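PDB 5DWM: phosphinothricin N-acetyltransferase from Brucella ovis, which probably transfers an acetyl group from acetyl-CoA to an amine acceptor, phosphinothricin by its name, as a member of the GNAT family. Local coordinates for residues A[59-64]-A[118-123]; A[112-117]-A[143-148]. All blocks are in the same frame, centred on the assembly; numbering follows the deposited sequence.

Contact 1 (A[59-64]-A[118-123]); sequences GFPILV and SALGFR. Unlike the reference sequence in segment 59-64: Gly59 (reference Ser).
Leu120 touches Pro61 and Gly59, and Phe122 touches Phe60. The second segment, 118-123, is the end of helix 105-119 and the turn that follows it. Leu120 comes first. The leucine and the proline reach toward each other, and CD1 of Leu120 lies 3.9 Å from CD of Pro61. The same methyl lies 3.9 Å from the carbonyl O of Gly59, so one branch of the leucine serves both neighbours. CG of Leu120 stands anti to its own carbonyl carbon (chi1 -69°), and the extended chi2 carries CD1 onward to the other segment. Gly121 then turns the chain with a positive phi. It forms a Schellman motif, in which Gly121 N bonds to Ser118 O at 3.0 Å. Gly59 ends the helix before it in the same way, so each segment carries a helix-ending glycine. Beyond the turn, Phe122 meets Phe60. The two side chains cross at about a right angle. Their ring planes are 28° apart, yet the rings are slid so far that they barely overlap, with centroids 5.9 Å apart. The touch is at one corner, where CZ of Phe122 lies 3.6 Å from CE1 of Phe60. No hydrogen bond joins the segments; the contact is apolar packing. Phe60 also makes an edge-to-face pair with Tyr79 of strand 70-79, and Phe122 packs on Tyr79 too. Pro61 rests on Leu113 and Ile117 of helix 105-119, while Phe60 also packs on Ala77 of strand 70-79.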
ATOM      1  N   GLY A  59      12.990   9.406 -10.354  1.00 20.50           N
ATOM      2  CA  GLY A  59      14.004  10.078  -9.570  1.00 20.08           C
ATOM      3  C   GLY A  59      14.509   9.331  -8.353  1.00 19.04           C
ATOM      4  O   GLY A  59      15.281   9.906  -7.574  1.00 20.06           O
ATOM      5  N   PHE A  60      14.118   8.069  -8.175  1.00 17.44           N
ATOM      6  CA  PHE A  60      14.467   7.333  -6.972  1.00 16.34           C
ATOM      7  C   PHE A  60      15.852   6.708  -7.100  1.00 16.81           C
ATOM      8  O   PHE A  60      16.264   6.312  -8.193  1.00 19.01           O
ATOM      9  CB  PHE A  60      13.448   6.225  -6.718  1.00 16.57           C
ATOM     10  CG  PHE A  60      12.131   6.729  -6.189  1.00 15.38           C
ATOM     11  CD1 PHE A  60      12.035   7.205  -4.895  1.00 16.12           C
ATOM     12  CD2 PHE A  60      10.992   6.727  -6.982  1.00 16.60           C
ATOM     13  CE1 PHE A  60      10.829   7.690  -4.396  1.00 16.59           C
ATOM     14  CE2 PHE A  60       9.774   7.206  -6.488  1.00 17.59           C
ATOM     15  CZ  PHE A  60       9.700   7.684  -5.189  1.00 16.81           C
ATOM     16  N   PRO A  61      16.576   6.600  -5.991  1.00 17.95           N
ATOM     17  CA  PRO A  61      17.889   5.953  -6.022  1.00 18.05           C
ATOM     18  C   PRO A  61      17.763   4.442  -6.106  1.00 16.90           C
ATOM     19  O   PRO A  61      16.844   3.832  -5.551  1.00 18.64           O
ATOM     20  CB  PRO A  61      18.504   6.352  -4.675  1.00 19.57           C
ATOM     21  CG  PRO A  61      17.339   6.540  -3.784  1.00 19.98           C
ATOM     22  CD  PRO A  61      16.258   7.143  -4.657  1.00 18.92           C
ATOM     23  N   ILE A  62      18.717   3.845  -6.817  1.00 16.14           N
ATOM     24  CA  ILE A  62      18.822   2.399  -6.973  1.00 15.08           C
ATOM     25  C   ILE A  62      20.277   2.050  -6.734  1.00 15.73           C
ATOM     26  O   ILE A  62      21.158   2.555  -7.439  1.00 17.50           O
ATOM     27  CB  ILE A  62      18.392   1.922  -8.372  1.00 17.04           C
ATOM     28  CG1 ILE A  62      17.014   2.469  -8.755  1.00 18.32           C
ATOM     29  CG2 ILE A  62      18.384   0.411  -8.422  1.00 17.81           C
ATOM     30  CD1 ILE A  62      16.654   2.212 -10.212  1.00 19.62           C
ATOM     31  N   LEU A  63      20.528   1.194  -5.748  1.00 16.61           N
ATOM     32  CA  LEU A  63      21.870   0.921  -5.266  1.00 16.82           C
ATOM     33  C   LEU A  63      22.191  -0.563  -5.368  1.00 16.87           C
ATOM     34  O   LEU A  63      21.310  -1.419  -5.261  1.00 17.61           O
ATOM     35  CB  LEU A  63      21.999   1.343  -3.806  1.00 17.88           C
ATOM     36  CG  LEU A  63      21.663   2.796  -3.496  1.00 18.94           C
ATOM     37  CD1 LEU A  63      21.732   2.999  -1.994  1.00 19.12           C
ATOM     38  CD2 LEU A  63      22.624   3.736  -4.221  1.00 19.91           C
ATOM     39  N   VAL A  64      23.474  -0.856  -5.561  1.00 16.60           N
ATOM     40  CA  VAL A  64      23.964  -2.225  -5.546  1.00 16.89           C
ATOM     41  C   VAL A  64      25.162  -2.325  -4.616  1.00 18.22           C
ATOM     42  O   VAL A  64      25.898  -1.355  -4.413  1.00 18.56           O
ATOM     43  CB  VAL A  64      24.316  -2.762  -6.953  1.00 17.96           C
ATOM     44  CG1 VAL A  64      23.081  -2.754  -7.848  1.00 18.30           C
ATOM     45  CG2 VAL A  64      25.459  -1.971  -7.574  1.00 20.55           C
ATOM     46  N   SER A 118      17.018  10.716   2.341  1.00 21.16           N
ATOM     47  CA  SER A 118      17.022  11.914   3.170  0.62 21.25           C
ATOM     48  C   SER A 118      17.457  13.128   2.360  1.00 20.68           C
ATOM     49  O   SER A 118      16.856  14.205   2.469  1.00 22.56           O
ATOM     50  CB  SER A 118      17.936  11.700   4.376  0.62 22.27           C
ATOM     51  OG  SER A 118      17.855  12.776   5.293  0.62 23.62           O
ATOM     52  N   ALA A 119      18.489  12.963   1.526  1.00 21.21           N
ATOM     53  CA  ALA A 119      18.981  14.089   0.739  1.00 21.31           C
ATOM     54  C   ALA A 119      17.933  14.591  -0.245  1.00 21.82           C
ATOM     55  O   ALA A 119      17.960  15.764  -0.632  1.00 23.13           O
ATOM     56  CB  ALA A 119      20.282  13.715   0.024  1.00 22.92           C
ATOM     57  N   LEU A 120      16.997  13.729  -0.646  1.00 21.12           N
ATOM     58  CA  LEU A 120      15.930  14.123  -1.557  1.00 21.86           C
ATOM     59  C   LEU A 120      14.776  14.842  -0.861  1.00 23.07           C
ATOM     60  O   LEU A 120      13.899  15.376  -1.550  1.00 23.54           O
ATOM     61  CB  LEU A 120      15.421  12.904  -2.337  1.00 22.20           C
ATOM     62  CG  LEU A 120      16.387  12.311  -3.368  1.00 22.12           C
ATOM     63  CD1 LEU A 120      15.884  10.977  -3.906  1.00 22.22           C
ATOM     64  CD2 LEU A 120      16.654  13.284  -4.517  1.00 22.60           C
ATOM     65  N   GLY A 121      14.754  14.879   0.469  1.00 22.14           N
ATOM     66  CA  GLY A 121      13.765  15.655   1.194  1.00 20.83           C
ATOM     67  C   GLY A 121      12.560  14.891   1.698  1.00 19.72           C
ATOM     68  O   GLY A 121      11.599  15.518   2.167  1.00 19.74           O
ATOM     69  N   PHE A 122      12.579  13.564   1.619  1.00 18.54           N
ATOM     70  CA  PHE A 122      11.495  12.772   2.169  1.00 17.81           C
ATOM     71  C   PHE A 122      11.451  12.897   3.690  1.00 16.45           C
ATOM     72  O   PHE A 122      12.446  13.208   4.351  1.00 18.47           O
ATOM     73  CB  PHE A 122      11.625  11.307   1.746  1.00 16.29           C
ATOM     74  CG  PHE A 122      11.254  11.066   0.314  1.00 16.73           C
ATOM     75  CD1 PHE A 122       9.942  10.775  -0.029  1.00 17.09           C
ATOM     76  CD2 PHE A 122      12.200  11.161  -0.690  1.00 17.26           C
ATOM     77  CE1 PHE A 122       9.587  10.573  -1.353  1.00 17.72           C
ATOM     78  CE2 PHE A 122      11.853  10.951  -2.008  1.00 17.94           C
ATOM     79  CZ  PHE A 122      10.550  10.668  -2.343  1.00 18.11           C
ATOM     80  N   ARG A 123      10.261  12.652   4.246  1.00 16.35           N
ATOM     81  CA  ARG A 123      10.044  12.772   5.681  1.00 16.43           C
ATOM     82  C   ARG A 123       9.817  11.440   6.386  1.00 15.88           C
ATOM     83  O   ARG A 123       9.986  11.372   7.610  1.00 16.71           O
ATOM     84  CB  ARG A 123       8.868  13.727   5.974  1.00 17.91           C
ATOM     85  CG  ARG A 123       9.120  15.186   5.593  1.00 17.69           C
ATOM     86  CD  ARG A 123      10.288  15.746   6.388  1.00 18.66           C
ATOM     87  NE  ARG A 123      10.500  17.179   6.183  1.00 20.83           N
ATOM     88  CZ  ARG A 123       9.907  18.125   6.898  1.00 22.26           C
ATOM     89  NH1 ARG A 123       9.050  17.787   7.852  1.00 21.98           N
ATOM     90  NH2 ARG A 123      10.162  19.404   6.647  1.00 24.44           N
TER

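Contact 2 (A[112-117]-A[143-148]); sequences ELIARI and ESLGFT
A helix-ending turn packs against a neighbouring helix here: Leu145 and Phe147, in the turn after helix 136-144, receive Ile114 of helix 105-119. A single methyl does the touching. CD1 of Ile114 lies 4.2 Å from CB of Leu145 and 4.1 Å from CE1 of Phe147. CG1 of Ile114 is anti to the carbonyl carbon (chi1 -68°), and the extended chi2 of 168° sends CD1 out from the helix to the turn. The side chains of Ile114 and Phe147 run alongside each other, pointing opposite ways, and the methyl comes obliquely to the ring. The turn is a Schellman motif. Gly146 has positive phi, its N bonds to Glu143 O at 3.1 Å, and Phe147 N bonds back to His142 O. This reversal places Leu145 before the glycine and Phe147 after it, both within range of Ile114. No hydrogen bond crosses the contact, and its 100 Å² of buried surface is modest. In the GNAT fold, the acetyl-CoA site runs through the glycine-rich loop into the start of helix 105-119, here with Gly102, Gly104, Gly106 and Lys107; no cofactor is bound to this chain. The side chain of Leu145 is about 5 Å from that of Lys107, so the contact borders the cofactor site. Phe147 also stacks edge-to-face with His142. Ile114 and Phe147 both also touch Leu171 of strand 162-172.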
ATOM      1  N   GLU A 112      23.007   3.518   3.160  1.00 20.66           N
ATOM      2  CA  GLU A 112      23.215   4.445   2.052  1.00 19.85           C
ATOM      3  C   GLU A 112      21.888   4.866   1.427  1.00 19.51           C
ATOM      4  O   GLU A 112      21.726   6.027   1.028  1.00 19.65           O
ATOM      5  CB  GLU A 112      24.175   3.845   1.022  1.00 20.96           C
ATOM      6  CG  GLU A 112      24.526   4.771  -0.145  1.00 21.56           C
ATOM      7  CD  GLU A 112      25.211   6.061   0.283  1.00 24.55           C
ATOM      8  OE1 GLU A 112      25.142   7.054  -0.478  1.00 26.61           O
ATOM      9  OE2 GLU A 112      25.814   6.085   1.376  1.00 26.47           O
ATOM     10  N   LEU A 113      20.916   3.944   1.352  1.00 19.30           N
ATOM     11  CA  LEU A 113      19.601   4.304   0.832  1.00 18.79           C
ATOM     12  C   LEU A 113      18.943   5.371   1.700  1.00 19.49           C
ATOM     13  O   LEU A 113      18.363   6.334   1.180  1.00 18.59           O
ATOM     14  CB  LEU A 113      18.717   3.062   0.743  1.00 18.52           C
ATOM     15  CG  LEU A 113      17.420   3.260  -0.037  1.00 18.57           C
ATOM     16  CD1 LEU A 113      17.691   3.360  -1.524  1.00 20.39           C
ATOM     17  CD2 LEU A 113      16.444   2.134   0.246  1.00 18.63           C
ATOM     18  N   ILE A 114      19.035   5.218   3.029  1.00 18.95           N
ATOM     19  CA  ILE A 114      18.523   6.234   3.948  1.00 18.98           C
ATOM     20  C   ILE A 114      19.166   7.582   3.661  1.00 19.16           C
ATOM     21  O   ILE A 114      18.485   8.616   3.622  1.00 19.19           O
ATOM     22  CB  ILE A 114      18.741   5.797   5.412  1.00 18.96           C
ATOM     23  CG1 ILE A 114      17.861   4.593   5.765  1.00 19.72           C
ATOM     24  CG2 ILE A 114      18.498   6.961   6.373  1.00 20.15           C
ATOM     25  CD1 ILE A 114      18.239   3.947   7.096  1.00 20.92           C
ATOM     26  N   ALA A 115      20.488   7.596   3.460  1.00 19.72           N
ATOM     27  CA  ALA A 115      21.181   8.846   3.151  1.00 19.85           C
ATOM     28  C   ALA A 115      20.665   9.473   1.858  1.00 21.08           C
ATOM     29  O   ALA A 115      20.423  10.682   1.802  1.00 22.22           O
ATOM     30  CB  ALA A 115      22.698   8.628   3.086  1.00 19.44           C
ATOM     31  N   ARG A 116      20.484   8.667   0.805  1.00 20.57           N
ATOM     32  CA  ARG A 116      20.041   9.219  -0.469  0.50 20.31           C
ATOM     33  C   ARG A 116      18.602   9.723  -0.385  1.00 20.36           C
ATOM     34  O   ARG A 116      18.283  10.792  -0.920  1.00 20.95           O
ATOM     35  CB  ARG A 116      20.207   8.176  -1.576  0.50 20.51           C
ATOM     36  CG  ARG A 116      21.663   7.792  -1.869  0.50 21.00           C
ATOM     37  CD  ARG A 116      22.383   8.890  -2.635  0.50 21.78           C
ATOM     38  NE  ARG A 116      21.750   9.154  -3.923  0.50 21.99           N
ATOM     39  CZ  ARG A 116      22.036   8.506  -5.048  0.50 22.46           C
ATOM     40  NH1 ARG A 116      22.960   7.556  -5.051  0.50 22.28           N
ATOM     41  NH2 ARG A 116      21.405   8.816  -6.171  0.50 23.91           N
ATOM     42  N   ILE A 117      17.722   8.969   0.280  1.00 19.72           N
ATOM     43  CA  ILE A 117      16.327   9.381   0.419  1.00 20.30           C
ATOM     44  C   ILE A 117      16.209  10.631   1.280  1.00 20.77           C
ATOM     45  O   ILE A 117      15.385  11.519   1.006  1.00 21.06           O
ATOM     46  CB  ILE A 117      15.499   8.209   0.975  1.00 20.98           C
ATOM     47  CG1 ILE A 117      15.266   7.192  -0.137  1.00 22.61           C
ATOM     48  CG2 ILE A 117      14.165   8.705   1.546  1.00 22.97           C
ATOM     49  CD1 ILE A 117      14.495   7.778  -1.312  1.00 24.37           C
ATOM     50  N   GLU A 143      15.100  -2.816  12.304  1.00 25.13           N
ATOM     51  CA  GLU A 143      15.236  -2.417  13.703  1.00 26.39           C
ATOM     52  C   GLU A 143      16.622  -1.848  13.983  1.00 27.71           C
ATOM     53  O   GLU A 143      16.757  -0.829  14.670  1.00 29.09           O
ATOM     54  CB  GLU A 143      14.966  -3.608  14.625  1.00 27.53           C
ATOM     55  CG  GLU A 143      13.509  -4.033  14.678  1.00 28.85           C
ATOM     56  CD  GLU A 143      13.294  -5.258  15.542  1.00 31.43           C
ATOM     57  OE1 GLU A 143      14.294  -5.915  15.902  1.00 32.83           O
ATOM     58  OE2 GLU A 143      12.122  -5.561  15.857  1.00 32.40           O
ATOM     59  N   SER A 144      17.664  -2.488  13.447  1.00 28.61           N
ATOM     60  CA  SER A 144      19.022  -2.050  13.750  1.00 29.75           C
ATOM     61  C   SER A 144      19.331  -0.674  13.175  1.00 29.22           C
ATOM     62  O   SER A 144      20.221   0.013  13.683  1.00 31.25           O
ATOM     63  CB  SER A 144      20.036  -3.076  13.250  1.00 31.81           C
ATOM     64  OG  SER A 144      20.253  -2.939  11.863  1.00 33.55           O
ATOM     65  N   LEU A 145      18.611  -0.245  12.140  1.00 27.79           N
ATOM     66  CA  LEU A 145      18.810   1.071  11.550  1.00 26.56           C
ATOM     67  C   LEU A 145      17.779   2.093  12.018  1.00 25.62           C
ATOM     68  O   LEU A 145      17.636   3.150  11.396  1.00 25.47           O
ATOM     69  CB  LEU A 145      18.862   0.977  10.027  1.00 28.92           C
ATOM     70  CG  LEU A 145      20.285   0.604   9.596  1.00 30.43           C
ATOM     71  CD1 LEU A 145      20.356   0.284   8.133  1.00 32.77           C
ATOM     72  CD2 LEU A 145      21.242   1.739   9.928  1.00 32.25           C
ATOM     73  N   GLY A 146      17.059   1.797  13.099  1.00 24.90           N
ATOM     74  CA  GLY A 146      16.214   2.774  13.754  1.00 23.09           C
ATOM     75  C   GLY A 146      14.763   2.790  13.330  1.00 21.67           C
ATOM     76  O   GLY A 146      14.012   3.650  13.803  1.00 22.49           O
ATOM     77  N   PHE A 147      14.344   1.885  12.455  1.00 19.91           N
ATOM     78  CA  PHE A 147      12.933   1.820  12.109  1.00 18.48           C
ATOM     79  C   PHE A 147      12.140   1.358  13.324  1.00 19.36           C
ATOM     80  O   PHE A 147      12.616   0.555  14.137  1.00 21.18           O
ATOM     81  CB  PHE A 147      12.705   0.812  10.982  1.00 17.91           C
ATOM     82  CG  PHE A 147      13.096   1.297   9.612  1.00 17.23           C
ATOM     83  CD1 PHE A 147      14.430   1.443   9.251  1.00 17.87           C
ATOM     84  CD2 PHE A 147      12.120   1.529   8.650  1.00 16.91           C
ATOM     85  CE1 PHE A 147      14.772   1.865   7.980  1.00 17.37           C
ATOM     86  CE2 PHE A 147      12.459   1.941   7.376  1.00 17.04           C
ATOM     87  CZ  PHE A 147      13.787   2.103   7.033  1.00 17.34           C
ATOM     88  N   THR A 148      10.918   1.864  13.445  1.00 19.08           N
ATOM     89  CA  THR A 148      10.014   1.454  14.507  1.00 19.49           C
ATOM     90  C   THR A 148       8.823   0.710  13.919  1.00 18.45           C
ATOM     91  O   THR A 148       8.402   0.972  12.790  1.00 17.90           O
ATOM     92  CB  THR A 148       9.533   2.654  15.330  1.00 23.05           C
ATOM     93  OG1 THR A 148       8.828   3.564  14.485  1.00 25.54           O
ATOM     94  CG2 THR A 148      10.716   3.388  15.935  1.00 23.79           C
TER

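From the N terminus, the chain first passes residues 59-64, which lead from helix 45-58 into strand 62-67. It then runs through strands 70-79 and 89-96 into helix 105-119. Residues 112-117 open contact 2 before residues 118-123 close contact 1, a loop of 53 residues. After strand 124-129 and helix 136-144, residues 143-148 close contact 2 across 25 residues. The two contacts therefore cross rather than nest. Helix 105-119 is common to both: contact 1 ties its end to the start of strand 62-67, and contact 2 ties its second half to the turn leading into strand 148-159. The contacts also touch directly, with Leu63 packed on Leu113.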